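Local atomic coordinates of beta-1,4-mannanase (PDB entry 3VUP), a protein that probably hydrolyses the internal beta-1,4-mannosidic linkages of mannan, as a TIM-barrel glycoside hydrolase of the sea hare's digestive fluid. Residues S135-A140 / L204-D209; F261-W266 / V273-H278; F294-Q297 / T303-Q306. All coordinates share one frame; numbering follows the deposited sequence.

Contact 1 (S135-A140 / L204-D209)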
loop_
_atom_site.group_PDB
_atom_site.type_symbol
_atom_site.label_atom_id
_atom_site.label_comp_id
_atom_site.label_asym_id
_atom_site.label_seq_id
_atom_site.Cartn_x
_atom_site.Cartn_y
_atom_site.Cartn_z
ATOM N N SER A 135 -7.704 15.252 -13.482
ATOM C CA SER A 135 -8.114 16.240 -12.482
ATOM C C SER A 135 -7.690 15.839 -11.069
ATOM O O SER A 135 -7.272 16.688 -10.288
ATOM C CB SER A 135 -9.617 16.571 -12.558
ATOM O OG SER A 135 -10.443 15.547 -12.032
ATOM N N TYR A 136 -7.776 14.552 -10.740
ATOM C CA TYR A 136 -7.262 14.096 -9.450
ATOM C C TYR A 136 -5.770 14.397 -9.336
ATOM O O TYR A 136 -5.289 14.927 -8.323
ATOM C CB TYR A 136 -7.508 12.589 -9.218
ATOM C CG TYR A 136 -6.778 12.117 -7.982
ATOM C CD1 TYR A 136 -7.099 12.641 -6.736
ATOM C CD2 TYR A 136 -5.731 11.199 -8.059
ATOM C CE1 TYR A 136 -6.418 12.261 -5.596
ATOM C CE2 TYR A 136 -5.046 10.805 -6.917
ATOM C CZ TYR A 136 -5.394 11.341 -5.692
ATOM O OH TYR A 136 -4.687 10.958 -4.573
ATOM N N ILE A 137 -5.036 14.047 -10.383
ATOM C CA ILE A 137 -3.597 14.225 -10.384
ATOM C C ILE A 137 -3.209 15.694 -10.237
ATOM O O ILE A 137 -2.368 16.045 -9.405
ATOM C CB ILE A 137 -3.006 13.590 -11.636
ATOM C CG1 ILE A 137 -3.092 12.063 -11.503
ATOM C CG2 ILE A 137 -1.570 14.058 -11.854
ATOM C CD1 ILE A 137 -2.734 11.315 -12.749
ATOM N N ASP A 138 -3.850 16.558 -11.016
ATOM C CA ASP A 138 -3.472 17.964 -11.034
ATOM C C ASP A 138 -3.993 18.752 -9.834
ATOM O O ASP A 138 -3.297 19.611 -9.300
ATOM C CB ASP A 138 -3.912 18.618 -12.343
ATOM C CG ASP A 138 -3.118 18.125 -13.533
ATOM O OD1 ASP A 138 -2.024 17.562 -13.324
ATOM O OD2 ASP A 138 -3.577 18.314 -14.678
ATOM N N LYS A 139 -5.213 18.454 -9.403
ATOM C CA LYS A 139 -5.853 19.248 -8.356
ATOM C C LYS A 139 -5.646 18.723 -6.935
ATOM O O LYS A 139 -5.828 19.472 -5.971
ATOM C CB LYS A 139 -7.352 19.401 -8.634
ATOM C CG LYS A 139 -7.677 20.220 -9.866
ATOM C CD LYS A 139 -7.457 21.704 -9.601
ATOM C CE LYS A 139 -8.070 22.575 -10.687
ATOM N NZ LYS A 139 -8.251 23.980 -10.217
ATOM N N ALA A 140 -5.298 17.445 -6.798
ATOM C CA ALA A 140 -5.141 16.847 -5.471
ATOM C C ALA A 140 -3.804 16.152 -5.251
ATOM O O ALA A 140 -3.104 16.459 -4.295
ATOM C CB ALA A 140 -6.304 15.908 -5.148
ATOM N N LEU A 204 -2.818 3.359 -12.213
ATOM C CA LEU A 204 -1.616 3.213 -11.407
ATOM C C LEU A 204 -0.402 3.917 -12.026
ATOM O O LEU A 204 0.315 4.650 -11.344
ATOM C CB LEU A 204 -1.335 1.731 -11.153
ATOM C CG LEU A 204 -2.418 0.967 -10.374
ATOM C CD1 LEU A 204 -2.158 -0.533 -10.416
ATOM C CD2 LEU A 204 -2.507 1.448 -8.935
ATOM N N ASN A 205 -0.184 3.709 -13.320
ATOM C CA ASN A 205 0.950 4.320 -14.015
ATOM C C ASN A 205 0.918 5.838 -13.906
ATOM O O ASN A 205 1.934 6.467 -13.607
ATOM C CB ASN A 205 0.943 3.881 -15.484
ATOM C CG ASN A 205 2.011 4.566 -16.330
ATOM O OD1 ASN A 205 1.704 5.376 -17.204
ATOM N ND2 ASN A 205 3.271 4.228 -16.089
ATOM N N TRP A 206 -0.242 6.440 -14.154
ATOM C CA TRP A 206 -0.304 7.900 -14.152
ATOM C C TRP A 206 -0.048 8.469 -12.762
ATOM O O TRP A 206 0.626 9.486 -12.615
ATOM C CB TRP A 206 -1.636 8.401 -14.703
ATOM C CG TRP A 206 -1.782 8.257 -16.196
ATOM C CD1 TRP A 206 -1.003 7.511 -17.048
ATOM C CD2 TRP A 206 -2.768 8.896 -17.016
ATOM N NE1 TRP A 206 -1.455 7.647 -18.340
ATOM C CE2 TRP A 206 -2.538 8.487 -18.348
ATOM C CE3 TRP A 206 -3.830 9.765 -16.750
ATOM C CZ2 TRP A 206 -3.332 8.923 -19.410
ATOM C CZ3 TRP A 206 -4.615 10.192 -17.803
ATOM C CH2 TRP A 206 -4.360 9.774 -19.118
ATOM N N GLN A 207 -0.575 7.815 -11.732
ATOM C CA GLN A 207 -0.342 8.315 -10.385
ATOM C C GLN A 207 1.110 8.136 -9.952
ATOM O O GLN A 207 1.701 9.036 -9.355
ATOM C CB GLN A 207 -1.306 7.680 -9.390
ATOM C CG GLN A 207 -2.754 8.088 -9.598
ATOM C CD GLN A 207 -3.664 7.382 -8.623
ATOM O OE1 GLN A 207 -3.921 7.881 -7.531
ATOM N NE2 GLN A 207 -4.128 6.197 -8.994
ATOM N N ALA A 208 1.686 6.974 -10.237
ATOM C CA ALA A 208 3.077 6.749 -9.882
ATOM C C ALA A 208 3.995 7.763 -10.561
ATOM O O ALA A 208 4.919 8.279 -9.944
ATOM C CB ALA A 208 3.496 5.325 -10.216
ATOM N N ASP A 209 3.721 8.054 -11.831
ATOM C CA ASP A 209 4.540 8.998 -12.575
ATOM C C ASP A 209 4.384 10.407 -12.016
ATOM O O ASP A 209 5.362 11.141 -11.877
ATOM C CB ASP A 209 4.191 8.965 -14.061
ATOM C CG ASP A 209 5.085 9.870 -14.893
ATOM O OD1 ASP A 209 6.185 9.435 -15.300
ATOM O OD2 ASP A 209 4.671 11.017 -15.157
#
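Two neighbouring outer helices of the TIM barrel, 130-147 and 197-214, pack side by side, and Tyr136 and Ile137 of one meet Trp206 and Gln207 of the other. The local axes run nearly parallel, 20° apart and 10.5 Å at their closest, as expected of helices that each follow a strand of a parallel barrel. Ile137 supplies the apolar part. With CG1 beside its backbone N (chi1 -71°) and the chain then extended, CD1 reaches CB of Trp206 at 3.7 Å and lies near the plane of the indole, at its edge. A branched aliphatic chain suits this place because it packs between the helices at the level of Gln207. Closer to the barrel, the amide of Gln207 comes to the edge of the Tyr136 ring, with OE1 3.2 Å from CE2 and the amide and ring planes 83° apart. Glutamine suits its place because, with OE1 at this edge, its amide can still accept from Trp111 NE1 and give NE2 to Phe203 O; Tyr136 OH bonds to His64. No hydrogen bond joins the two segments, so cohesion comes from apolar packing and the weakly polar approach of an amide oxygen to an aromatic C-H edge.

Contact 2 (F261-W266 / V273-H278)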
loop_
_atom_site.group_PDB
_atom_site.type_symbol
_atom_site.label_atom_id
_atom_site.label_comp_id
_atom_site.label_asym_id
_atom_site.label_seq_id
_atom_site.Cartn_x
_atom_site.Cartn_y
_atom_site.Cartn_z
ATOM N N PHE A 261 2.848 -7.647 -0.972
ATOM C CA PHE A 261 1.909 -8.767 -0.988
ATOM C C PHE A 261 1.086 -8.778 0.297
ATOM O O PHE A 261 1.626 -8.570 1.384
ATOM C CB PHE A 261 2.649 -10.108 -0.983
ATOM C CG PHE A 261 3.499 -10.415 -2.202
ATOM C CD1 PHE A 261 3.448 -9.689 -3.383
ATOM C CD2 PHE A 261 4.347 -11.511 -2.140
ATOM C CE1 PHE A 261 4.252 -10.050 -4.474
ATOM C CE2 PHE A 261 5.132 -11.880 -3.214
ATOM C CZ PHE A 261 5.080 -11.154 -4.385
ATOM N N HIS A 262 -0.201 -9.095 0.187
ATOM C CA HIS A 262 -0.989 -9.456 1.357
ATOM C C HIS A 262 -1.132 -10.968 1.379
ATOM O O HIS A 262 -1.175 -11.602 0.324
ATOM C CB HIS A 262 -2.354 -8.782 1.310
ATOM C CG HIS A 262 -2.261 -7.298 1.236
ATOM N ND1 HIS A 262 -3.350 -6.492 0.971
ATOM C CD2 HIS A 262 -1.205 -6.465 1.386
ATOM C CE1 HIS A 262 -2.966 -5.230 0.963
ATOM N NE2 HIS A 262 -1.666 -5.186 1.201
ATOM N N SER A 263 -1.192 -11.548 2.571
ATOM C CA SER A 263 -1.323 -12.992 2.654
ATOM C C SER A 263 -2.134 -13.435 3.851
ATOM O O SER A 263 -1.772 -13.181 4.998
ATOM C CB SER A 263 0.051 -13.664 2.670
ATOM O OG SER A 263 -0.063 -15.082 2.634
ATOM N N TYR A 264 -3.219 -14.140 3.552
ATOM C CA TYR A 264 -4.126 -14.677 4.549
ATOM C C TYR A 264 -4.447 -16.121 4.199
ATOM O O TYR A 264 -4.670 -16.457 3.036
ATOM C CB TYR A 264 -5.422 -13.874 4.551
ATOM C CG TYR A 264 -5.290 -12.423 4.951
ATOM C CD1 TYR A 264 -5.287 -12.052 6.292
ATOM C CD2 TYR A 264 -5.185 -11.421 3.995
ATOM C CE1 TYR A 264 -5.201 -10.735 6.672
ATOM C CE2 TYR A 264 -5.088 -10.091 4.370
ATOM C CZ TYR A 264 -5.107 -9.752 5.714
ATOM O OH TYR A 264 -5.046 -8.442 6.129
ATOM N N SER A 265 -4.492 -16.974 5.210
ATOM C CA SER A 265 -5.006 -18.321 5.015
ATOM C C SER A 265 -6.523 -18.278 4.825
ATOM O O SER A 265 -7.174 -17.306 5.221
ATOM C CB SER A 265 -4.617 -19.246 6.179
ATOM O OG SER A 265 -5.132 -18.808 7.429
ATOM N N TRP A 266 -7.065 -19.321 4.198
ATOM C CA TRP A 266 -8.498 -19.459 4.009
ATOM C C TRP A 266 -8.931 -20.756 4.661
ATOM O O TRP A 266 -8.375 -21.818 4.360
ATOM C CB TRP A 266 -8.851 -19.480 2.520
ATOM C CG TRP A 266 -10.261 -19.910 2.249
ATOM C CD1 TRP A 266 -10.662 -21.058 1.635
ATOM C CD2 TRP A 266 -11.459 -19.205 2.604
ATOM N NE1 TRP A 266 -12.035 -21.104 1.566
ATOM C CE2 TRP A 266 -12.548 -19.976 2.152
ATOM C CE3 TRP A 266 -11.716 -17.989 3.250
ATOM C CZ2 TRP A 266 -13.874 -19.581 2.337
ATOM C CZ3 TRP A 266 -13.035 -17.593 3.425
ATOM C CH2 TRP A 266 -14.095 -18.387 2.972
ATOM N N VAL A 273 0.286 -20.495 -3.338
ATOM C CA VAL A 273 1.185 -19.421 -3.733
ATOM C C VAL A 273 1.559 -18.572 -2.504
ATOM O O VAL A 273 2.249 -17.562 -2.616
ATOM C CB VAL A 273 0.517 -18.583 -4.862
ATOM C CG1 VAL A 273 1.472 -17.573 -5.480
ATOM C CG2 VAL A 273 0.018 -19.520 -5.949
ATOM N N ALA A 274 1.143 -19.013 -1.319
ATOM C CA ALA A 274 1.220 -18.159 -0.133
ATOM C C ALA A 274 2.640 -17.748 0.244
ATOM O O ALA A 274 3.528 -18.587 0.349
ATOM C CB ALA A 274 0.556 -18.836 1.050
ATOM N N PRO A 275 2.848 -16.452 0.499
ATOM C CA PRO A 275 4.164 -16.018 0.974
ATOM C C PRO A 275 4.609 -16.741 2.248
ATOM O O PRO A 275 5.804 -16.964 2.419
ATOM C CB PRO A 275 3.964 -14.519 1.199
ATOM C CG PRO A 275 2.990 -14.142 0.101
ATOM C CD PRO A 275 2.018 -15.312 0.073
ATOM N N PHE A 276 3.661 -17.144 3.092
ATOM C CA PHE A 276 3.967 -17.803 4.361
ATOM C C PHE A 276 4.364 -19.268 4.247
ATOM O O PHE A 276 4.686 -19.892 5.249
ATOM C CB PHE A 276 2.828 -17.584 5.358
ATOM C CG PHE A 276 2.857 -16.226 5.963
ATOM C CD1 PHE A 276 3.740 -15.953 6.998
ATOM C CD2 PHE A 276 2.064 -15.204 5.481
ATOM C CE1 PHE A 276 3.825 -14.691 7.554
ATOM C CE2 PHE A 276 2.131 -13.941 6.038
ATOM C CZ PHE A 276 3.010 -13.685 7.069
ATOM N N THR A 277 4.368 -19.807 3.030
ATOM C CA THR A 277 4.906 -21.145 2.788
ATOM C C THR A 277 5.967 -21.126 1.690
ATOM O O THR A 277 6.395 -22.174 1.209
ATOM C CB THR A 277 3.809 -22.148 2.421
ATOM O OG1 THR A 277 3.096 -21.655 1.284
ATOM C CG2 THR A 277 2.851 -22.361 3.591
ATOM N N HIS A 278 6.400 -19.926 1.320
ATOM C CA HIS A 278 7.412 -19.733 0.295
ATOM C C HIS A 278 8.462 -18.727 0.745
ATOM O O HIS A 278 8.489 -18.305 1.908
ATOM C CB HIS A 278 6.737 -19.345 -1.023
ATOM C CG HIS A 278 5.894 -20.448 -1.569
ATOM N ND1 HIS A 278 4.569 -20.613 -1.228
ATOM C CD2 HIS A 278 6.218 -21.508 -2.349
ATOM C CE1 HIS A 278 4.103 -21.705 -1.809
ATOM N NE2 HIS A 278 5.084 -22.264 -2.497
#
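The loop that follows barrel strand 259-262 folds back against the strand's C-terminal end, and Pro275 and Phe276 of its short 3-10 segment pack on Phe261 and Ser263. Pro275 packs against both: its CG approaches CD2 of Phe261 obliquely at 3.7 Å, and its CD lies 3.3 Å from OG of Ser263. With OG anti to the backbone N (chi1 -175°), the serine hydroxyl meets the loop, where it also lies in the plane of the Phe276 ring, at the edge, 3.6 Å from CD2. A small side chain suits this place, since a compact ring and a phenyl edge both close upon it. Proline's fixed phi fits the first position of the 3-10 turn. The turn is held by Ala274 O, which accepts from Thr277 N and, on the opposite face, from His278 ND1 (2.8 Å, N-H...O angle 163°). The other side of 261-266 faces the probable active site: His262 bonds to Glu162 and Tyr264 to Glu293, glutamates at the ends of strands where clan GH-A enzymes carry their acid/base and nucleophile. Phe276 stacks with Trp270 and touches Val291 of strand 289-293 and Met307 and Val311 of helix 304-313, while Phe261 meets Tyr283 edge-to-face.

Contact 3 (F294-Q297 / T303-Q306); sequences FWEQ and TITQ. With SO4 (sulfate ion), chain F.
Glu296 sends CG anti to its backbone N (chi1 -176°) and stays extended beyond it, which carries the carboxylate across to the start of helix 304-313; in Ile304, CG1 is likewise anti to N (chi1 -163°), but a bend at chi2 (71°) brings CD1 back toward Phe294. At the helix start, OE2 of Glu296 accepts from Ile304 N at 2.8 Å, the donor lying well above the carboxylate plane. Asn330 ND2 is a second donor to this oxygen, and the helix N terminus would probably favour the negative charge further. Glutamate is long enough here to bring a carboxylate to an amide of the first helical turn. That turn has a capping box: Gln306 N gives to Thr303 OG1 (3.0 Å) and Thr303 N to Gln306 OE1 (2.9 Å). Threonine is apt as N-cap, its short side chain placing a hydroxyl over an amide that lacks a helical acceptor. The box begins the helix following barrel strand 289-293. Next to the Glu296 hydrogen bond, CD1 of Ile304 packs on CE1 of Phe294 at 3.8 Å, the side chains crossing at about a right angle, and Phe308 meets the same ring edge-to-face. A sulfate, probably from the crystallisation liquor, lies beside Trp295, its O1 3.5 Å from CE3. Gln297 N bonds to its O4 at 2.8 Å, Glu296 N bonds weakly to O2, and Arg327, Asn330 and Gln331 also bond to it.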
loop_
_atom_site.group_PDB
_atom_site.type_symbol
_atom_site.label_atom_id
_atom_site.label_comp_id
_atom_site.label_asym_id
_atom_site.label_seq_id
_atom_site.Cartn_x
_atom_site.Cartn_y
_atom_site.Cartn_z
ATOM N N PHE A 294 -1.153 -9.236 7.152
ATOM C CA PHE A 294 -1.358 -10.589 7.645
ATOM C C PHE A 294 -1.831 -10.475 9.086
ATOM O O PHE A 294 -1.627 -9.435 9.723
ATOM C CB PHE A 294 -0.067 -11.424 7.585
ATOM C CG PHE A 294 1.081 -10.866 8.397
ATOM C CD1 PHE A 294 1.306 -11.271 9.707
ATOM C CD2 PHE A 294 1.957 -9.953 7.830
ATOM C CE1 PHE A 294 2.370 -10.769 10.433
ATOM C CE2 PHE A 294 3.029 -9.448 8.549
ATOM C CZ PHE A 294 3.236 -9.859 9.857
ATOM N N TRP A 295 -2.456 -11.531 9.600
ATOM C CA TRP A 295 -2.782 -11.589 11.019
ATOM C C TRP A 295 -2.972 -13.024 11.476
ATOM O O TRP A 295 -3.160 -13.928 10.664
ATOM C CB TRP A 295 -3.974 -10.708 11.414
ATOM C CG TRP A 295 -5.299 -10.992 10.764
ATOM C CD1 TRP A 295 -5.614 -11.958 9.847
ATOM C CD2 TRP A 295 -6.500 -10.268 11.016
ATOM N NE1 TRP A 295 -6.946 -11.855 9.499
ATOM C CE2 TRP A 295 -7.502 -10.814 10.197
ATOM C CE3 TRP A 295 -6.810 -9.182 11.833
ATOM C CZ2 TRP A 295 -8.812 -10.330 10.205
ATOM C CZ3 TRP A 295 -8.099 -8.699 11.838
ATOM C CH2 TRP A 295 -9.086 -9.266 11.022
ATOM N N GLU A 296 -2.925 -13.229 12.786
ATOM C CA GLU A 296 -2.901 -14.576 13.329
ATOM C C GLU A 296 -4.191 -15.354 13.071
ATOM O O GLU A 296 -4.149 -16.562 12.832
ATOM C CB GLU A 296 -2.583 -14.529 14.827
ATOM C CG GLU A 296 -2.435 -15.898 15.472
ATOM C CD GLU A 296 -1.957 -15.857 16.922
ATOM O OE1 GLU A 296 -2.407 -16.708 17.710
ATOM O OE2 GLU A 296 -1.096 -15.032 17.280
ATOM N N GLN A 297 -5.335 -14.678 13.101
ATOM C CA GLN A 297 -6.588 -15.404 12.932
ATOM C C GLN A 297 -6.705 -16.068 11.555
ATOM O O GLN A 297 -7.459 -17.024 11.395
ATOM C CB GLN A 297 -7.809 -14.532 13.212
ATOM C CG GLN A 297 -8.075 -13.454 12.202
ATOM C CD GLN A 297 -9.512 -13.008 12.266
ATOM O OE1 GLN A 297 -9.944 -12.438 13.272
ATOM N NE2 GLN A 297 -10.273 -13.293 11.211
ATOM N N THR A 303 1.523 -18.613 15.166
ATOM C CA THR A 303 1.319 -17.483 16.067
ATOM C C THR A 303 1.785 -16.212 15.357
ATOM O O THR A 303 2.569 -16.279 14.417
ATOM C CB THR A 303 2.144 -17.616 17.354
ATOM O OG1 THR A 303 3.530 -17.546 17.011
ATOM C CG2 THR A 303 1.837 -18.918 18.083
ATOM N N ILE A 304 1.342 -15.046 15.823
ATOM C CA ILE A 304 1.791 -13.803 15.206
ATOM C C ILE A 304 3.326 -13.657 15.294
ATOM O O ILE A 304 3.958 -13.134 14.382
ATOM C CB ILE A 304 1.064 -12.576 15.805
ATOM C CG1 ILE A 304 1.209 -11.355 14.892
ATOM C CG2 ILE A 304 1.551 -12.295 17.215
ATOM C CD1 ILE A 304 0.400 -11.451 13.602
ATOM N N THR A 305 3.933 -14.150 16.370
ATOM C CA THR A 305 5.390 -14.088 16.480
ATOM C C THR A 305 6.045 -14.963 15.411
ATOM O O THR A 305 7.006 -14.548 14.756
ATOM C CB THR A 305 5.875 -14.463 17.899
ATOM O OG1 THR A 305 5.384 -13.490 18.830
ATOM C CG2 THR A 305 7.392 -14.480 17.976
ATOM N N GLN A 306 5.514 -16.164 15.217
ATOM C CA GLN A 306 6.012 -17.020 14.151
ATOM C C GLN A 306 5.873 -16.342 12.797
ATOM O O GLN A 306 6.738 -16.507 11.930
ATOM C CB GLN A 306 5.305 -18.374 14.152
ATOM C CG GLN A 306 5.793 -19.272 15.275
ATOM C CD GLN A 306 4.944 -20.509 15.440
ATOM O OE1 GLN A 306 3.736 -20.484 15.225
ATOM N NE2 GLN A 306 5.574 -21.604 15.823
HETATM S S SO4 F . -4.415 -11.277 15.296
HETATM O O1 SO4 F . -5.077 -10.108 14.776
HETATM O O2 SO4 F . -3.075 -10.851 15.180
HETATM O O3 SO4 F . -4.541 -11.361 16.736
HETATM O O4 SO4 F . -5.042 -12.449 14.704
#

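In the fold
The three contacts follow one another along the chain without nesting or crossing. Contact 1 comes first and closes a long loop of 63 residues that includes barrel strand 157-161, joining helix 130-147 to helix 197-214 on the outside of the barrel. Contact 2 closes a loop of only six residues after strand 259-262, and contact 3 a still shorter one between strand 289-293 and helix 304-313. Contact 1 lies across the chain's centre from the others, about 31 and 35 Å away between centres. Contacts 2 and 3 touch: Tyr264 packs on Trp295 and Phe276 on Phe294, which ties together the loops after two adjacent barrel strands.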